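Local coordinates for protein Tni2 (Pseudomonas fluorescens, PDB 6B12) that probably acts as the immunity protein of a type VI secretion effector–immunity pair, binding and neutralising its cognate effector Tne2, at residues C[34-39]-C[47-52]; C[78-83]-C[106-111]; C[95-100]-C[124-129]; C[118-123]-C[138-143]. All blocks are in the same frame, centred on the assembly; numbering follows the deposited sequence.

Interaction 1. Residues C[34-39]-C[47-52]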
# COMPACT_ATOMS: atom_id res chain seq x y z
N VAL C 34 -0.03 -13.50 -4.73
CA VAL C 34 -1.00 -14.40 -4.12
C VAL C 34 -2.06 -14.70 -5.16
O VAL C 34 -2.65 -13.78 -5.74
CB VAL C 34 -1.61 -13.76 -2.87
CG1 VAL C 34 -2.86 -14.55 -2.36
CG2 VAL C 34 -0.55 -13.67 -1.79
N VAL C 35 -2.29 -15.98 -5.43
CA VAL C 35 -3.25 -16.39 -6.44
C VAL C 35 -4.53 -16.96 -5.84
O VAL C 35 -5.48 -17.18 -6.59
CB VAL C 35 -2.63 -17.39 -7.43
CG1 VAL C 35 -1.46 -16.72 -8.19
CG2 VAL C 35 -2.15 -18.67 -6.71
N GLU C 36 -4.57 -17.22 -4.54
CA GLU C 36 -5.79 -17.77 -3.95
C GLU C 36 -5.93 -17.28 -2.51
O GLU C 36 -4.93 -17.22 -1.78
CB GLU C 36 -5.81 -19.30 -3.97
CG GLU C 36 -7.00 -19.85 -3.16
CD GLU C 36 -7.21 -21.32 -3.33
OE1 GLU C 36 -6.54 -21.91 -4.19
OE2 GLU C 36 -8.05 -21.87 -2.58
N ALA C 37 -7.16 -16.91 -2.14
CA ALA C 37 -7.54 -16.71 -0.75
C ALA C 37 -8.60 -17.74 -0.41
O ALA C 37 -9.55 -17.92 -1.18
CB ALA C 37 -8.07 -15.29 -0.51
N ARG C 38 -8.42 -18.44 0.70
CA ARG C 38 -9.31 -19.52 1.08
C ARG C 38 -9.68 -19.34 2.55
O ARG C 38 -8.88 -18.85 3.34
CB ARG C 38 -8.59 -20.87 0.84
CG ARG C 38 -9.16 -22.11 1.42
CD ARG C 38 -8.23 -23.29 1.05
NE ARG C 38 -6.95 -23.29 1.78
CZ ARG C 38 -5.82 -23.82 1.32
NH1 ARG C 38 -5.77 -24.39 0.12
NH2 ARG C 38 -4.72 -23.77 2.07
N TRP C 39 -10.91 -19.73 2.91
CA TRP C 39 -11.34 -19.59 4.30
C TRP C 39 -12.49 -20.53 4.59
O TRP C 39 -13.11 -21.09 3.68
CB TRP C 39 -11.75 -18.14 4.64
CG TRP C 39 -12.99 -17.65 3.87
CD1 TRP C 39 -14.28 -17.63 4.33
CD2 TRP C 39 -13.03 -17.11 2.54
NE1 TRP C 39 -15.13 -17.12 3.36
CE2 TRP C 39 -14.38 -16.81 2.25
CE3 TRP C 39 -12.06 -16.89 1.55
CZ2 TRP C 39 -14.79 -16.27 1.03
CZ3 TRP C 39 -12.46 -16.36 0.33
CH2 TRP C 39 -13.81 -16.06 0.08
N SER C 47 -13.33 -20.06 -1.46
CA SER C 47 -12.12 -19.43 -1.95
C SER C 47 -12.44 -18.50 -3.11
O SER C 47 -13.50 -18.57 -3.71
CB SER C 47 -11.11 -20.48 -2.42
OG SER C 47 -11.63 -21.16 -3.54
N VAL C 48 -11.47 -17.63 -3.40
CA VAL C 48 -11.41 -16.88 -4.66
C VAL C 48 -10.03 -17.08 -5.24
O VAL C 48 -9.04 -17.15 -4.51
CB VAL C 48 -11.73 -15.39 -4.44
CG1 VAL C 48 -13.20 -15.24 -4.01
CG2 VAL C 48 -10.79 -14.80 -3.38
N VAL C 49 -9.94 -17.20 -6.56
CA VAL C 49 -8.68 -17.55 -7.21
C VAL C 49 -8.47 -16.62 -8.38
O VAL C 49 -9.38 -16.44 -9.19
CB VAL C 49 -8.68 -19.01 -7.71
CG1 VAL C 49 -7.35 -19.33 -8.41
CG2 VAL C 49 -8.98 -19.97 -6.57
N ASN C 50 -7.27 -16.04 -8.49
CA ASN C 50 -6.95 -15.17 -9.63
C ASN C 50 -5.50 -15.42 -10.00
O ASN C 50 -4.60 -15.05 -9.24
CB ASN C 50 -7.20 -13.70 -9.26
CG ASN C 50 -7.01 -12.77 -10.46
OD1 ASN C 50 -6.64 -13.21 -11.53
ND2 ASN C 50 -7.27 -11.49 -10.26
N SER C 51 -5.24 -16.03 -11.17
CA SER C 51 -3.85 -16.33 -11.50
C SER C 51 -3.05 -15.06 -11.77
O SER C 51 -1.82 -15.08 -11.70
CB SER C 51 -3.79 -17.29 -12.69
OG SER C 51 -4.23 -16.68 -13.88
N ARG C 52 -3.74 -13.94 -12.01
CA ARG C 52 -3.08 -12.65 -12.14
C ARG C 52 -2.65 -12.04 -10.82
O ARG C 52 -1.91 -11.04 -10.83
CB ARG C 52 -4.01 -11.65 -12.84
CG ARG C 52 -4.24 -12.00 -14.29
CD ARG C 52 -5.33 -11.15 -14.88
NE ARG C 52 -5.29 -11.25 -16.34
CZ ARG C 52 -6.37 -11.17 -17.10
NH1 ARG C 52 -7.56 -11.01 -16.54
NH2 ARG C 52 -6.26 -11.26 -18.42
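The two segments are facing arms of a β-hairpin, strands 34-41 and 44-49, which run antiparallel and illustrate how a hairpin keeps its register through backbone bonds while its two faces do different work. Ala37 and Val48 form the hydrogen-bonded pair: Val48 N gives to Ala37 O at 2.9 Å, and Ala37 N returns a bond to Val48 O at 3.0 Å, both donors lying nearly along the C=O axis. A third bond runs from Asn50 N to Val35 O at 2.8 Å, and here the donor stands above the carbonyl plane. Val35 and Glu36 both face Ile8 on the other side of their strand, a classic β-bulge. The backbone is further knit by CA-H...O contacts, the shortest from Ser47 CA to Ala37 O at 3.1 Å.

Apolar packing is concentrated on the face of Ala37 and Val48, where Ala37 CB meets Val48 CG2 at 4.0 Å. Trp39 adds its benzene ring, with CZ3 3.8 Å from Ser47 CA and Ser47 N over one face near the rim; its NE1 is held by Gly85 O. Leu65, Ile67 and Trp69 of strand 64-70 abut this side.

On the other face, Glu36 extends with CG anti to the backbone N (chi1 172°) and crosses Val49 obliquely, its carboxylate touching CG2 of that residue; Arg38 turns off to a salt bridge with Glu6. Asn50 forms an Asx turn, its OD1 accepting from Arg52 N at 3.0 Å from above the amide plane.

Interaction 2. Residues C[78-83]-C[106-111]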
# COMPACT_ATOMS: atom_id res chain seq x y z
N ALA C 78 -6.44 -2.98 -11.19
CA ALA C 78 -7.09 -3.84 -10.21
C ALA C 78 -8.46 -3.25 -9.88
O ALA C 78 -8.69 -2.05 -10.05
CB ALA C 78 -6.24 -3.98 -8.95
N THR C 79 -9.35 -4.12 -9.37
CA THR C 79 -10.68 -3.72 -8.93
C THR C 79 -10.89 -4.22 -7.51
O THR C 79 -10.52 -5.35 -7.19
CB THR C 79 -11.76 -4.31 -9.86
OG1 THR C 79 -11.56 -3.84 -11.21
CG2 THR C 79 -13.15 -3.89 -9.40
N LEU C 80 -11.47 -3.38 -6.67
CA LEU C 80 -11.73 -3.73 -5.27
C LEU C 80 -13.14 -4.27 -5.11
O LEU C 80 -14.11 -3.64 -5.56
CB LEU C 80 -11.53 -2.50 -4.39
CG LEU C 80 -11.85 -2.69 -2.90
CD1 LEU C 80 -10.93 -3.73 -2.24
CD2 LEU C 80 -11.79 -1.31 -2.20
N TYR C 81 -13.26 -5.43 -4.44
CA TYR C 81 -14.54 -6.05 -4.14
C TYR C 81 -14.64 -6.30 -2.64
O TYR C 81 -13.64 -6.59 -1.99
CB TYR C 81 -14.71 -7.40 -4.84
CG TYR C 81 -14.64 -7.29 -6.34
CD1 TYR C 81 -15.78 -7.01 -7.09
CD2 TYR C 81 -13.42 -7.45 -7.01
CE1 TYR C 81 -15.70 -6.91 -8.48
CE2 TYR C 81 -13.33 -7.35 -8.38
CZ TYR C 81 -14.48 -7.08 -9.12
OH TYR C 81 -14.42 -6.98 -10.49
N VAL C 82 -15.85 -6.21 -2.12
CA VAL C 82 -16.19 -6.71 -0.78
C VAL C 82 -17.00 -7.97 -0.99
O VAL C 82 -18.05 -7.93 -1.64
CB VAL C 82 -16.96 -5.68 0.04
CG1 VAL C 82 -17.43 -6.30 1.37
CG2 VAL C 82 -16.09 -4.48 0.30
N VAL C 83 -16.53 -9.09 -0.45
CA VAL C 83 -17.16 -10.38 -0.63
C VAL C 83 -17.73 -10.82 0.71
O VAL C 83 -17.07 -10.68 1.74
CB VAL C 83 -16.15 -11.43 -1.15
CG1 VAL C 83 -16.80 -12.77 -1.33
CG2 VAL C 83 -15.49 -10.94 -2.48
N GLY C 106 -9.24 6.40 -10.55
CA GLY C 106 -8.04 6.00 -9.85
C GLY C 106 -8.00 4.50 -9.69
O GLY C 106 -8.81 3.77 -10.26
N ILE C 107 -7.01 4.04 -8.92
CA ILE C 107 -6.78 2.60 -8.74
C ILE C 107 -6.54 2.32 -7.26
O ILE C 107 -5.64 2.92 -6.66
CB ILE C 107 -5.57 2.10 -9.57
CG1 ILE C 107 -5.73 2.44 -11.05
CG2 ILE C 107 -5.40 0.56 -9.44
CD1 ILE C 107 -4.48 2.12 -11.87
N TYR C 108 -7.29 1.39 -6.70
CA TYR C 108 -6.97 0.91 -5.36
C TYR C 108 -5.67 0.11 -5.39
O TYR C 108 -5.43 -0.68 -6.31
CB TYR C 108 -8.12 0.06 -4.81
CG TYR C 108 -9.32 0.90 -4.45
CD1 TYR C 108 -9.28 1.78 -3.38
CD2 TYR C 108 -10.49 0.83 -5.20
CE1 TYR C 108 -10.39 2.57 -3.03
CE2 TYR C 108 -11.63 1.62 -4.85
CZ TYR C 108 -11.55 2.47 -3.77
OH TYR C 108 -12.63 3.25 -3.41
N SER C 109 -4.82 0.32 -4.37
CA SER C 109 -3.43 -0.08 -4.42
C SER C 109 -3.00 -0.99 -3.29
O SER C 109 -2.23 -1.91 -3.54
CB SER C 109 -2.52 1.15 -4.46
OG SER C 109 -2.83 1.88 -5.63
N TRP C 110 -3.46 -0.78 -2.05
CA TRP C 110 -3.11 -1.68 -0.95
C TRP C 110 -4.00 -1.33 0.24
O TRP C 110 -4.70 -0.32 0.23
CB TRP C 110 -1.63 -1.60 -0.58
CG TRP C 110 -1.13 -0.32 0.11
CD1 TRP C 110 -1.17 -0.03 1.45
CD2 TRP C 110 -0.47 0.79 -0.52
NE1 TRP C 110 -0.61 1.20 1.69
CE2 TRP C 110 -0.16 1.72 0.50
CE3 TRP C 110 -0.13 1.09 -1.83
CZ2 TRP C 110 0.47 2.93 0.23
CZ3 TRP C 110 0.51 2.29 -2.09
CH2 TRP C 110 0.80 3.20 -1.07
N PHE C 111 -3.95 -2.17 1.28
CA PHE C 111 -4.80 -2.00 2.45
C PHE C 111 -3.98 -1.50 3.63
O PHE C 111 -2.79 -1.81 3.76
CB PHE C 111 -5.47 -3.33 2.86
CG PHE C 111 -6.40 -3.89 1.84
CD1 PHE C 111 -7.66 -3.33 1.64
CD2 PHE C 111 -6.02 -4.98 1.05
CE1 PHE C 111 -8.52 -3.84 0.67
CE2 PHE C 111 -6.87 -5.49 0.10
CZ PHE C 111 -8.13 -4.94 -0.09
O HOH W 1 -9.17 0.04 -8.33
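The Tyr108 ring carries a methyl squarely over one of its faces: Leu80 CD2 sits 3.8 Å from the ring centroid and only 7° off its normal, a nearly ideal CH-π contact. The same leucine also touches the ring with its CB, 3.6 Å from Tyr108 CD2, and the two side chains cross at about a right angle. The Phe111 ring is met differently, at its edge, where Leu80 CD1 comes tip to tip with Phe111 CZ at 3.7 Å. In Leu80, CG anti to the backbone N (chi1 176°) carries the branch point toward the other strand, and chi2 then turns one methyl over the Tyr108 face and the other to the Phe111 edge.

The segments belong to different antiparallel sheets and cross at 71°, so the two sheets meet face to face at a steep angle here, and Leu80 reaches across from one to the other. At the phenol end Tyr108 OH is anchored by Ala94 O, while the ring packs edge-to-face with Phe126, so its attitude toward the leucine is fixed from several directions.

Near Ala78 the side-chain packing gives way to a water-bridged backbone contact. The water lies 2.7 Å from Ala78 O and accepts from Tyr108 N at 2.8 Å. Beside this bridge Ile107 CG2 approaches Ala78 N at 4.1 Å.

Interaction 3. Residues C[95-100]-C[124-129]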
# COMPACT_ATOMS: atom_id res chain seq x y z
N ASP C 95 -14.27 3.08 -7.82
CA ASP C 95 -12.94 3.69 -7.91
C ASP C 95 -12.93 4.92 -8.82
O ASP C 95 -11.88 5.32 -9.33
CB ASP C 95 -11.86 2.67 -8.33
CG ASP C 95 -12.18 1.92 -9.61
OD1 ASP C 95 -12.93 2.42 -10.46
OD2 ASP C 95 -11.63 0.80 -9.77
N GLN C 96 -14.10 5.52 -9.02
CA GLN C 96 -14.21 6.89 -9.50
C GLN C 96 -14.85 7.66 -8.36
O GLN C 96 -16.00 7.41 -8.01
CB GLN C 96 -15.04 6.97 -10.78
CG GLN C 96 -14.27 6.50 -11.98
CD GLN C 96 -15.10 6.50 -13.23
OE1 GLN C 96 -16.21 7.03 -13.26
NE2 GLN C 96 -14.57 5.89 -14.28
N LEU C 97 -14.07 8.57 -7.77
CA LEU C 97 -14.41 9.21 -6.51
C LEU C 97 -14.55 10.71 -6.69
O LEU C 97 -13.82 11.32 -7.47
CB LEU C 97 -13.32 8.93 -5.46
CG LEU C 97 -13.04 7.44 -5.24
CD1 LEU C 97 -11.96 7.22 -4.18
CD2 LEU C 97 -14.33 6.72 -4.91
N LEU C 98 -15.51 11.27 -5.97
CA LEU C 98 -15.70 12.72 -5.95
C LEU C 98 -14.69 13.29 -4.98
O LEU C 98 -14.77 13.04 -3.77
CB LEU C 98 -17.12 13.08 -5.53
CG LEU C 98 -18.21 13.38 -6.54
CD1 LEU C 98 -19.51 13.68 -5.79
CD2 LEU C 98 -17.81 14.55 -7.42
N ILE C 99 -13.73 14.04 -5.50
CA ILE C 99 -12.70 14.67 -4.69
C ILE C 99 -12.67 16.14 -5.06
O ILE C 99 -12.41 16.48 -6.22
CB ILE C 99 -11.32 14.00 -4.90
CG1 ILE C 99 -11.36 12.53 -4.48
CG2 ILE C 99 -10.22 14.76 -4.16
CD1 ILE C 99 -10.16 11.74 -4.96
N ASN C 100 -12.99 17.00 -4.10
CA ASN C 100 -13.03 18.44 -4.32
C ASN C 100 -13.93 18.79 -5.51
O ASN C 100 -13.57 19.60 -6.37
CB ASN C 100 -11.62 18.99 -4.51
CG ASN C 100 -11.57 20.50 -4.47
OD1 ASN C 100 -12.39 21.14 -3.81
ND2 ASN C 100 -10.61 21.07 -5.18
N CYS C 124 -8.65 1.19 2.20
CA CYS C 124 -7.87 0.86 1.02
C CYS C 124 -7.28 2.14 0.47
O CYS C 124 -7.95 3.19 0.46
CB CYS C 124 -8.72 0.13 -0.02
SG CYS C 124 -7.77 -0.67 -1.35
N MSE C 125 -6.02 2.07 0.08
CA MSE C 125 -5.28 3.24 -0.39
C MSE C 125 -5.52 3.37 -1.89
O MSE C 125 -5.37 2.41 -2.63
CB MSE C 125 -3.79 3.09 -0.05
CG MSE C 125 -3.53 2.83 1.42
SE MSE C 125 -4.29 4.20 2.60
CE MSE C 125 -3.34 5.64 1.78
N PHE C 126 -5.88 4.58 -2.32
CA PHE C 126 -6.36 4.86 -3.66
C PHE C 126 -5.39 5.81 -4.34
O PHE C 126 -5.05 6.85 -3.76
CB PHE C 126 -7.76 5.48 -3.55
CG PHE C 126 -8.36 6.02 -4.84
CD1 PHE C 126 -9.16 5.22 -5.64
CD2 PHE C 126 -8.23 7.37 -5.17
CE1 PHE C 126 -9.76 5.74 -6.78
CE2 PHE C 126 -8.83 7.89 -6.31
CZ PHE C 126 -9.58 7.09 -7.12
N SER C 127 -4.90 5.44 -5.53
CA SER C 127 -4.00 6.28 -6.31
C SER C 127 -4.81 7.01 -7.37
O SER C 127 -5.32 6.37 -8.30
CB SER C 127 -2.89 5.43 -6.94
OG SER C 127 -1.94 6.28 -7.59
N ARG C 128 -4.92 8.33 -7.24
CA ARG C 128 -5.69 9.12 -8.19
C ARG C 128 -5.00 9.12 -9.55
O ARG C 128 -3.81 9.38 -9.64
CB ARG C 128 -5.85 10.56 -7.66
CG ARG C 128 -6.62 11.48 -8.58
CD ARG C 128 -7.07 12.72 -7.82
NE ARG C 128 -5.96 13.60 -7.44
CZ ARG C 128 -6.10 14.69 -6.68
NH1 ARG C 128 -7.31 15.03 -6.21
NH2 ARG C 128 -5.04 15.41 -6.36
N GLN C 129 -5.75 8.81 -10.60
CA GLN C 129 -5.11 8.53 -11.88
C GLN C 129 -4.37 9.74 -12.43
O GLN C 129 -3.28 9.61 -13.00
CB GLN C 129 -6.16 8.04 -12.88
CG GLN C 129 -5.65 7.82 -14.29
CD GLN C 129 -6.78 7.88 -15.30
OE1 GLN C 129 -7.63 6.99 -15.36
NE2 GLN C 129 -6.82 8.95 -16.09
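Leu97 and Phe126 reach toward each other tip to tip, and the meeting is a CH-π contact: Leu97 CD1 stands 3.5 Å above the centroid of the Phe126 ring, 4° off the normal. In Phe126, CG anti to the backbone N carries the ring toward strand 96-99, and chi2 turns its face to Leu97. The edge is used as well, for Asp95 O lies in the ring plane, 3.3 Å from Phe126 CE1, where the carbonyl would meet the slightly positive hydrogen rim. Ile99 CD1 approaches the same ring obliquely, 4.3 Å from Phe126 CE2.

The other branch of Ile99 meets a charged group. Its CG2 touches Arg128 NH1 at 3.6 Å near the plane of the guanidinium, the two side chains crossing obliquely. Arg128 bends at chi3 (69°), and its NH2 is engaged in a salt bridge with Asp131.

Strands 96-99 and 121-128 share one antiparallel sheet but are not neighbours in it; strand 102-112 runs between them. The axes of the segments are 81° apart, consistent with a strong twist here. Tyr108 of the intervening strand meets Phe126 edge-to-face, Phe135 of strand 134-140 packs on Ile99 and Arg128, and Ile146 and Ile149 of strand 145-152 touch Leu97.

Interaction 4. Residues C[118-123]-C[138-143]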
# COMPACT_ATOMS: atom_id res chain seq x y z
N SER C 118 -16.19 0.96 14.17
CA SER C 118 -16.90 -0.23 13.82
C SER C 118 -15.94 -1.21 13.16
O SER C 118 -15.18 -0.82 12.24
CB SER C 118 -18.04 0.07 12.85
OG SER C 118 -18.51 -1.14 12.29
N PRO C 119 -15.98 -2.48 13.56
CA PRO C 119 -15.15 -3.50 12.88
C PRO C 119 -15.53 -3.71 11.43
O PRO C 119 -14.79 -4.38 10.70
CB PRO C 119 -15.41 -4.78 13.70
CG PRO C 119 -15.87 -4.29 15.01
CD PRO C 119 -16.71 -3.06 14.70
N SER C 120 -16.68 -3.18 11.00
CA SER C 120 -17.07 -3.36 9.61
C SER C 120 -16.29 -2.46 8.65
O SER C 120 -16.38 -2.66 7.44
CB SER C 120 -18.56 -3.06 9.43
OG SER C 120 -18.83 -1.68 9.68
N ILE C 121 -15.50 -1.51 9.16
CA ILE C 121 -14.78 -0.55 8.31
C ILE C 121 -13.39 -1.07 8.03
O ILE C 121 -12.67 -1.47 8.95
CB ILE C 121 -14.71 0.83 8.99
CG1 ILE C 121 -16.11 1.40 9.20
CG2 ILE C 121 -13.90 1.81 8.11
CD1 ILE C 121 -16.17 2.66 10.10
N PHE C 122 -12.99 -1.03 6.75
CA PHE C 122 -11.60 -1.27 6.36
C PHE C 122 -11.13 -0.09 5.52
O PHE C 122 -11.91 0.77 5.12
CB PHE C 122 -11.45 -2.60 5.60
CG PHE C 122 -12.13 -2.61 4.26
CD1 PHE C 122 -13.48 -2.90 4.14
CD2 PHE C 122 -11.39 -2.33 3.11
CE1 PHE C 122 -14.10 -2.91 2.90
CE2 PHE C 122 -12.01 -2.32 1.84
CZ PHE C 122 -13.34 -2.62 1.73
N THR C 123 -9.82 -0.05 5.28
CA THR C 123 -9.21 1.06 4.56
C THR C 123 -8.46 0.54 3.35
O THR C 123 -7.67 -0.40 3.46
CB THR C 123 -8.22 1.82 5.46
OG1 THR C 123 -8.90 2.34 6.61
CG2 THR C 123 -7.60 2.99 4.70
N ASP C 138 -11.86 4.91 3.48
CA ASP C 138 -12.48 4.04 4.47
C ASP C 138 -13.82 3.58 3.93
O ASP C 138 -14.61 4.39 3.42
CB ASP C 138 -12.66 4.77 5.80
CG ASP C 138 -11.35 4.94 6.56
OD1 ASP C 138 -10.26 4.62 6.03
OD2 ASP C 138 -11.41 5.41 7.71
N ILE C 139 -14.09 2.28 4.06
CA ILE C 139 -15.22 1.62 3.43
C ILE C 139 -15.94 0.78 4.48
O ILE C 139 -15.29 0.05 5.23
CB ILE C 139 -14.75 0.74 2.25
CG1 ILE C 139 -14.10 1.64 1.17
CG2 ILE C 139 -15.92 -0.06 1.64
CD1 ILE C 139 -13.04 0.92 0.34
N ASP C 140 -17.26 0.89 4.54
CA ASP C 140 -18.08 0.09 5.46
C ASP C 140 -18.46 -1.20 4.74
O ASP C 140 -19.32 -1.21 3.85
CB ASP C 140 -19.33 0.87 5.86
CG ASP C 140 -20.21 0.12 6.85
OD1 ASP C 140 -19.88 -1.02 7.25
OD2 ASP C 140 -21.24 0.72 7.23
N ALA C 141 -17.81 -2.31 5.12
CA ALA C 141 -18.12 -3.57 4.46
C ALA C 141 -19.54 -4.05 4.72
O ALA C 141 -20.04 -4.89 3.97
CB ALA C 141 -17.16 -4.69 4.90
N SER C 142 -20.18 -3.59 5.81
CA SER C 142 -21.53 -4.06 6.09
C SER C 142 -22.55 -3.47 5.12
O SER C 142 -23.65 -4.01 4.99
CB SER C 142 -21.92 -3.75 7.54
OG SER C 142 -22.09 -2.36 7.73
N THR C 143 -22.20 -2.39 4.41
CA THR C 143 -23.09 -1.80 3.43
C THR C 143 -22.49 -1.77 2.05
O THR C 143 -23.23 -1.57 1.08
CB THR C 143 -23.46 -0.37 3.82
OG1 THR C 143 -22.27 0.42 3.84
CG2 THR C 143 -24.11 -0.38 5.20
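The backbones run antiparallel at 150°, with Phe122 and Ile139 as the hydrogen-bonded pair, Ile139 N to Phe122 O at 2.9 Å nearly along the C=O axis and Phe122 N to Ile139 O in the carbonyl plane; two residues further along, Ala141 N gives to Ser120 O at 2.7 Å.

On the face of this pair, with CG between backbone N and carbonyl carbon (chi1 67°), the Phe122 ring leans across Ile139. CB of the isoleucine lies over the ring toward its rim, while Ile139 CG2 touches Phe122 CE1 at 3.6 Å. Ala141 CB comes to the ring edge. Val82 of the facing four-stranded sheet packs on both Phe122 and Ala141.

The opposite face is mixed: Ile121 CG2 rests on Asp138 CB, and the rest is polar. Thr123 and Asp138 lie side by side, pointing the same way, and Thr123 OG1 donates to Asp138 OD1 at 2.7 Å from above the carboxylate plane. The same oxygen makes a salt bridge with Arg136, and OD2 accepts from Gln116, so this buried carboxylate is well supplied with donors.

Asp140 gathers the strand ends. Its OD1 takes three bonds, from Ser120 OG at 2.7 Å, from Ser142 OG at 2.6 Å and from Ser142 N, all arriving out of the carboxylate plane. Ser118 OG donates in turn to Ser120 OG, forming a short relay that would favour a charged aspartate. The arrangement is a β-hairpin of strands 121-128 and 134-140 whose open end is tied by an Asx turn at Asp140 facing a type I turn, Ser118 to Ile121.

From the N terminus, interaction 1 comes first and closes a short hairpin loop, complete before the others open. Interaction 2 opens at 78-83, and interaction 3 opens at 95-100 before 106-111 closes interaction 2, so these two cross. Interaction 4 opens at 118-123 while interaction 3 is still unclosed, and shuts only at 138-143, so those two cross as well; interactions 2 and 4 stand in series. The hairpin of interaction 1 belongs to the first sheet, interaction 2 joins the second sheet to the third, and interactions 3 and 4 lie within the third. Interactions 2 and 4 touch where Leu80 CD2 meets Ile139 CD1, whereas interactions 1 and 3 have centres about 25 Å apart.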